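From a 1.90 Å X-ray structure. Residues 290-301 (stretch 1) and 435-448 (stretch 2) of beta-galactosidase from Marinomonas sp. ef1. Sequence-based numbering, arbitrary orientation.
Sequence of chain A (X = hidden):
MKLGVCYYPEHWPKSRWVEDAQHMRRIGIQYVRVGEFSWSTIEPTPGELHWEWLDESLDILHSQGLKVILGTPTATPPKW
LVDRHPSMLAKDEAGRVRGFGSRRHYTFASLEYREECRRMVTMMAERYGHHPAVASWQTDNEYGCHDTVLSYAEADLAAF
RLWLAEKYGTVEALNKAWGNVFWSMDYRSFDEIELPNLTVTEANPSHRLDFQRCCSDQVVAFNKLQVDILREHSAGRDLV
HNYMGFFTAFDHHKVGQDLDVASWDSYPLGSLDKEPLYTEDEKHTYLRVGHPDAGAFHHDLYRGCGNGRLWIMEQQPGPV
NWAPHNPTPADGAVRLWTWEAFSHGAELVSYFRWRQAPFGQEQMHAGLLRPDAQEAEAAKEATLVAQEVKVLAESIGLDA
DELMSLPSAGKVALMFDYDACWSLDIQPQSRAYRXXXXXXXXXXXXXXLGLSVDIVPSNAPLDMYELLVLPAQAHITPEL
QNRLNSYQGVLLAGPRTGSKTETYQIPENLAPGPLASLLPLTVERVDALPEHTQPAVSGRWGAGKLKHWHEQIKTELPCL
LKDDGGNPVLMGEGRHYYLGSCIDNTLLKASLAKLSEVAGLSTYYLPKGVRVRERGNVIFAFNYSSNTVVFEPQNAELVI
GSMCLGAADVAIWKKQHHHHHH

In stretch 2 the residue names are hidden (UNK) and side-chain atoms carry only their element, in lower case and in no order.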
# COMPACT_ATOMS: atom_id res chain seq x y z
N GLY A 290 -16.25 7.68 22.54
CA GLY A 290 -15.52 6.71 23.34
C GLY A 290 -15.80 5.30 22.88
O GLY A 290 -16.77 5.05 22.16
N HIS A 291 -14.95 4.36 23.27
CA HIS A 291 -15.13 2.97 22.89
C HIS A 291 -16.42 2.46 23.54
O HIS A 291 -16.73 2.85 24.67
CB HIS A 291 -13.93 2.12 23.33
CG HIS A 291 -13.98 0.71 22.85
ND1 HIS A 291 -14.57 -0.30 23.59
CD2 HIS A 291 -13.51 0.13 21.72
CE1 HIS A 291 -14.47 -1.44 22.92
NE2 HIS A 291 -13.83 -1.20 21.78
N PRO A 292 -17.19 1.60 22.83
CA PRO A 292 -18.49 1.14 23.38
C PRO A 292 -18.47 0.47 24.76
O PRO A 292 -19.52 0.45 25.44
CB PRO A 292 -18.94 0.13 22.33
CG PRO A 292 -18.38 0.67 21.06
CD PRO A 292 -17.01 1.15 21.44
N ASP A 293 -17.31 -0.05 25.18
CA ASP A 293 -17.13 -0.69 26.48
C ASP A 293 -16.30 0.08 27.51
O ASP A 293 -16.02 -0.45 28.60
CB ASP A 293 -16.52 -2.08 26.26
CG ASP A 293 -17.33 -2.90 25.30
OD1 ASP A 293 -18.58 -2.91 25.45
OD2 ASP A 293 -16.73 -3.50 24.37
N ALA A 294 -15.94 1.32 27.21
CA ALA A 294 -15.05 2.08 28.08
C ALA A 294 -15.73 2.39 29.42
O ALA A 294 -15.13 2.22 30.48
CB ALA A 294 -14.61 3.37 27.40
N GLY A 295 -16.98 2.83 29.35
CA GLY A 295 -17.79 3.07 30.55
C GLY A 295 -18.27 1.76 31.16
O GLY A 295 -18.08 1.51 32.34
N ALA A 296 -18.88 0.94 30.30
CA ALA A 296 -19.45 -0.36 30.67
C ALA A 296 -18.53 -1.23 31.52
O ALA A 296 -18.95 -1.74 32.56
CB ALA A 296 -19.85 -1.12 29.41
N PHE A 297 -17.29 -1.42 31.08
CA PHE A 297 -16.31 -2.21 31.82
C PHE A 297 -16.19 -1.73 33.27
O PHE A 297 -16.24 -2.53 34.20
CB PHE A 297 -14.93 -2.17 31.14
CG PHE A 297 -13.92 -3.07 31.79
CD1 PHE A 297 -13.80 -4.40 31.40
CD2 PHE A 297 -13.09 -2.61 32.81
CE1 PHE A 297 -12.88 -5.25 32.00
CE2 PHE A 297 -12.16 -3.45 33.42
CZ PHE A 297 -12.06 -4.77 33.00
N HIS A 298 -16.05 -0.42 33.43
CA HIS A 298 -15.87 0.19 34.74
C HIS A 298 -17.17 0.27 35.56
O HIS A 298 -17.13 0.12 36.78
CB HIS A 298 -15.22 1.56 34.58
CG HIS A 298 -13.84 1.48 34.04
ND1 HIS A 298 -13.55 1.64 32.70
CD2 HIS A 298 -12.66 1.18 34.64
CE1 HIS A 298 -12.25 1.47 32.51
NE2 HIS A 298 -11.69 1.18 33.67
N HIS A 299 -18.30 0.49 34.91
CA HIS A 299 -19.59 0.45 35.61
C HIS A 299 -19.75 -0.92 36.31
O HIS A 299 -20.12 -0.98 37.48
CB HIS A 299 -20.77 0.65 34.67
CG HIS A 299 -20.79 1.97 33.97
ND1 HIS A 299 -20.45 3.16 34.59
CD2 HIS A 299 -21.17 2.30 32.72
CE1 HIS A 299 -20.60 4.16 33.73
NE2 HIS A 299 -21.03 3.66 32.59
N ASP A 300 -19.46 -2.00 35.59
CA ASP A 300 -19.56 -3.36 36.15
C ASP A 300 -18.50 -3.68 37.22
O ASP A 300 -18.81 -4.28 38.25
CB ASP A 300 -19.53 -4.41 35.02
CG ASP A 300 -20.78 -4.36 34.12
OD1 ASP A 300 -21.86 -3.87 34.56
OD2 ASP A 300 -20.67 -4.82 32.95
N LEU A 301 -17.26 -3.28 36.97
CA LEU A 301 -16.19 -3.43 37.96
C LEU A 301 -16.53 -2.71 39.27
O LEU A 301 -16.44 -3.28 40.36
CB LEU A 301 -14.86 -2.91 37.40
CG LEU A 301 -13.63 -2.79 38.32
CD1 LEU A 301 -13.13 -4.15 38.77
CD2 LEU A 301 -12.54 -2.04 37.58
N UNK A 435 -2.65 -7.80 31.45
CA UNK A 435 -3.81 -8.38 32.13
C UNK A 435 -5.07 -7.57 31.86
O UNK A 435 -6.09 -8.12 31.46
c UNK A 435 -5.16 -10.27 34.40
c UNK A 435 -6.21 -10.74 35.18
c UNK A 435 -4.74 -8.95 34.46
c UNK A 435 -6.86 -9.88 36.05
c UNK A 435 -6.48 -8.55 36.12
c UNK A 435 -5.43 -8.09 35.33
o UNK A 435 -7.89 -10.36 36.82
c UNK A 435 -3.57 -8.46 33.63
N UNK A 436 -4.99 -6.26 32.09
CA UNK A 436 -6.14 -5.39 31.89
C UNK A 436 -6.67 -5.44 30.45
O UNK A 436 -7.89 -5.50 30.24
c UNK A 436 -5.82 -3.94 32.29
c UNK A 436 -7.66 -2.83 33.57
c UNK A 436 -9.32 -1.49 32.49
c UNK A 436 -8.71 -1.72 31.27
c UNK A 436 -8.80 -2.05 33.64
c UNK A 436 -7.04 -3.07 32.36
c UNK A 436 -7.58 -2.51 31.21
N UNK A 437 -5.76 -5.42 29.48
CA UNK A 437 -6.15 -5.46 28.06
C UNK A 437 -6.90 -6.76 27.77
O UNK A 437 -7.93 -6.76 27.11
c UNK A 437 -2.72 -1.68 27.06
c UNK A 437 -3.24 -3.83 26.14
c UNK A 437 -2.50 -2.66 26.10
c UNK A 437 -3.67 -1.88 28.04
c UNK A 437 -4.22 -4.05 27.11
c UNK A 437 -4.95 -5.37 27.12
c UNK A 437 -4.41 -3.05 28.08
N UNK A 438 -6.35 -7.87 28.25
CA UNK A 438 -6.95 -9.20 28.04
C UNK A 438 -8.35 -9.28 28.66
O UNK A 438 -9.28 -9.74 28.00
n UNK A 438 -7.34 -13.72 29.12
c UNK A 438 -6.82 -12.52 29.55
c UNK A 438 -6.02 -10.30 28.58
c UNK A 438 -7.96 -14.34 25.52
c UNK A 438 -6.59 -11.69 28.51
c UNK A 438 -7.46 -13.68 27.76
c UNK A 438 -6.99 -12.41 27.33
c UNK A 438 -7.49 -13.08 25.06
c UNK A 438 -7.93 -14.66 26.86
c UNK A 438 -7.01 -12.11 25.96
N UNK A 439 -8.49 -8.80 29.91
CA UNK A 439 -9.80 -8.75 30.57
C UNK A 439 -10.79 -7.91 29.77
O UNK A 439 -11.93 -8.33 29.52
s UNK A 439 -8.84 -9.26 33.21
c UNK A 439 -9.69 -8.20 32.00
N UNK A 440 -10.33 -6.75 29.31
CA UNK A 440 -11.15 -5.83 28.52
C UNK A 440 -11.59 -6.45 27.20
O UNK A 440 -12.74 -6.29 26.81
c UNK A 440 -10.38 -4.53 28.25
o UNK A 440 -13.51 -0.27 26.17
c UNK A 440 -12.60 -1.44 28.04
c UNK A 440 -11.84 -2.49 28.54
c UNK A 440 -11.23 -3.41 27.69
c UNK A 440 -11.40 -3.25 26.32
c UNK A 440 -12.77 -1.32 26.67
c UNK A 440 -12.17 -2.21 25.81
N UNK A 441 -10.69 -7.15 26.52
CA UNK A 441 -11.02 -7.80 25.23
C UNK A 441 -11.93 -9.03 25.39
O UNK A 441 -12.76 -9.30 24.51
n UNK A 441 -8.70 -2.59 22.02
c UNK A 441 -8.93 -6.91 24.04
n UNK A 441 -10.68 -3.69 21.71
c UNK A 441 -9.69 -5.97 23.13
c UNK A 441 -9.45 -3.68 22.20
n UNK A 441 -8.95 -4.73 22.86
c UNK A 441 -9.75 -8.13 24.44
N UNK A 442 -11.80 -9.76 26.50
CA UNK A 442 -12.76 -10.83 26.82
C UNK A 442 -14.14 -10.21 27.09
O UNK A 442 -15.15 -10.72 26.61
c UNK A 442 -12.01 -15.12 28.03
c UNK A 442 -11.07 -12.53 27.75
c UNK A 442 -12.31 -11.68 28.02
s UNK A 442 -10.94 -13.95 28.85
N UNK A 443 -14.15 -9.08 27.81
CA UNK A 443 -15.38 -8.35 28.11
C UNK A 443 -16.05 -7.81 26.84
O UNK A 443 -17.27 -7.92 26.69
c UNK A 443 -16.57 -5.20 28.92
c UNK A 443 -15.08 -7.22 29.11
c UNK A 443 -18.48 -4.88 30.33
o UNK A 443 -19.55 -4.10 30.69
c UNK A 443 -16.29 -6.41 29.53
c UNK A 443 -18.22 -6.08 30.97
c UNK A 443 -17.13 -6.84 30.57
c UNK A 443 -17.66 -4.43 29.30
N UNK A 444 -15.26 -7.22 25.94
CA UNK A 444 -15.76 -6.73 24.65
C UNK A 444 -16.48 -7.82 23.85
O UNK A 444 -17.55 -7.56 23.29
o UNK A 444 -12.74 -5.74 21.66
c UNK A 444 -13.83 -5.12 21.64
c UNK A 444 -15.00 -5.70 22.41
c UNK A 444 -14.61 -6.15 23.82
o UNK A 444 -13.99 -4.07 21.00
N UNK A 445 -15.89 -9.01 23.80
CA UNK A 445 -16.50 -10.16 23.14
C UNK A 445 -17.87 -10.54 23.75
O UNK A 445 -18.83 -10.79 23.03
c UNK A 445 -15.56 -11.36 23.16
N UNK A 446 -17.94 -10.55 25.08
CA UNK A 446 -19.21 -10.79 25.80
C UNK A 446 -20.25 -9.75 25.41
O UNK A 446 -21.42 -10.08 25.15
c UNK A 446 -17.05 -13.00 30.12
c UNK A 446 -19.02 -10.72 27.32
s UNK A 446 -17.92 -11.51 29.68
c UNK A 446 -18.20 -11.84 27.93
N UNK A 447 -19.82 -8.49 25.37
CA UNK A 447 -20.71 -7.37 25.06
C UNK A 447 -21.18 -7.35 23.61
O UNK A 447 -22.33 -6.99 23.34
n UNK A 447 -21.48 -1.45 26.58
n UNK A 447 -20.80 -3.60 27.00
n UNK A 447 -22.93 -2.92 27.59
c UNK A 447 -20.93 -4.98 27.48
c UNK A 447 -20.02 -6.05 25.41
c UNK A 447 -21.74 -2.67 27.06
c UNK A 447 -19.83 -5.85 26.91
N UNK A 448 -20.30 -7.75 22.68
CA UNK A 448 -20.68 -7.91 21.26
C UNK A 448 -21.70 -9.04 21.05
O UNK A 448 -22.36 -9.09 20.02
c UNK A 448 -18.59 -6.90 20.20
c UNK A 448 -17.27 -7.16 19.46
o UNK A 448 -16.76 -8.30 19.50
o UNK A 448 -16.73 -6.22 18.84
c UNK A 448 -19.43 -8.15 20.39

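Stretch 2 is a single run of helix, and its side chains are read here from their atoms.

Position 435 has one carbon, then a six-carbon ring bearing one oxygen. It does not reach stretch 1. It is Tyr435.

Position 436 has one carbon and a bare six-carbon ring. A ring carbon lies near Phe297 and His298. This is Phe436; its CZ is 3.6 Å from Phe297 CE2 and 3.8 Å from His298 NE2.

Position 437 has the same seven carbons and no heteroatom. It is out of reach of stretch 1. It is Phe437.

Position 438 carries one carbon and fused five- and six-membered rings holding eight carbons and one nitrogen. Only tryptophan has this. Trp438 also stays clear of stretch 1.

Position 439 has one carbon and one sulfur. The carbon lies near Phe297. It is Cys439; its CB is 4.3 Å from Phe297 CZ.

Position 440 has one carbon and a six-carbon ring with one oxygen. That oxygen reaches the turn at His291 to Ala294. The residue is Tyr440. Its OH lies 2.8 Å from His291 ND1, and its CD2 lies 3.9 Å from Phe297 CG, over one face of that ring.

Position 441 has three carbons, a nitrogen, and a carbon carrying two more nitrogens. One terminal nitrogen comes near His291. The guanidinium marks Arg441. Its CB points away from stretch 1, but its end comes nearer, with NH1 4.0 Å from His291 NE2.

Position 442 is an unbranched chain of two carbons, a sulfur and a carbon. It is Met442, with no contact to stretch 1.

Position 443 is again a six-carbon ring with one oxygen, on one carbon. The oxygen reaches Asp300, and the edge of the Phe297 ring meets the face of this one. It is Tyr443, and its OH donates a hydrogen bond to Asp300 OD2 at 2.6 Å.

Position 444 has three carbons, the third carrying two oxygens. One oxygen reaches His291. Glu444 accepts a hydrogen bond at OE1 from His291 NE2, at 3.0 Å. Its OE2 is 2.9 Å from Arg441 NH1, a salt bridge within the helix.

Position 445 has one carbon. Ala445 points away.

Position 446 repeats the unbranched pattern of two carbons, sulfur and carbon. Met446 is out of reach.

Position 447 has three carbons, a nitrogen, and a carbon with two nitrogens. Its nitrogens reach Asp293 and Pro292. It is Arg447. Its NE makes a salt bridge with Asp293 OD1 at 2.8 Å, and its NH2 donates to Pro292 O at 3.0 Å.

Position 448 has three carbons, the third carrying two oxygens. Glu448 makes no contact with stretch 1; its OE1 is hydrogen-bonded elsewhere in the structure.

The two helix axes cross at 103° and approach to 10.7 Å. Phe297 is the knob, seated among Phe436, Cys439, Tyr440 and Tyr443. Polar contacts accompany this apolar center. Arg447 holds the turn through Asp293 and Pro292, Glu444 takes His291, and Tyr443 binds Asp300. The guanidinium face of Arg447 lies against Ala296 CB, 3.3 Å from NH2.

Stretch 2 (435-448) YFFWCYRMYEAMRE
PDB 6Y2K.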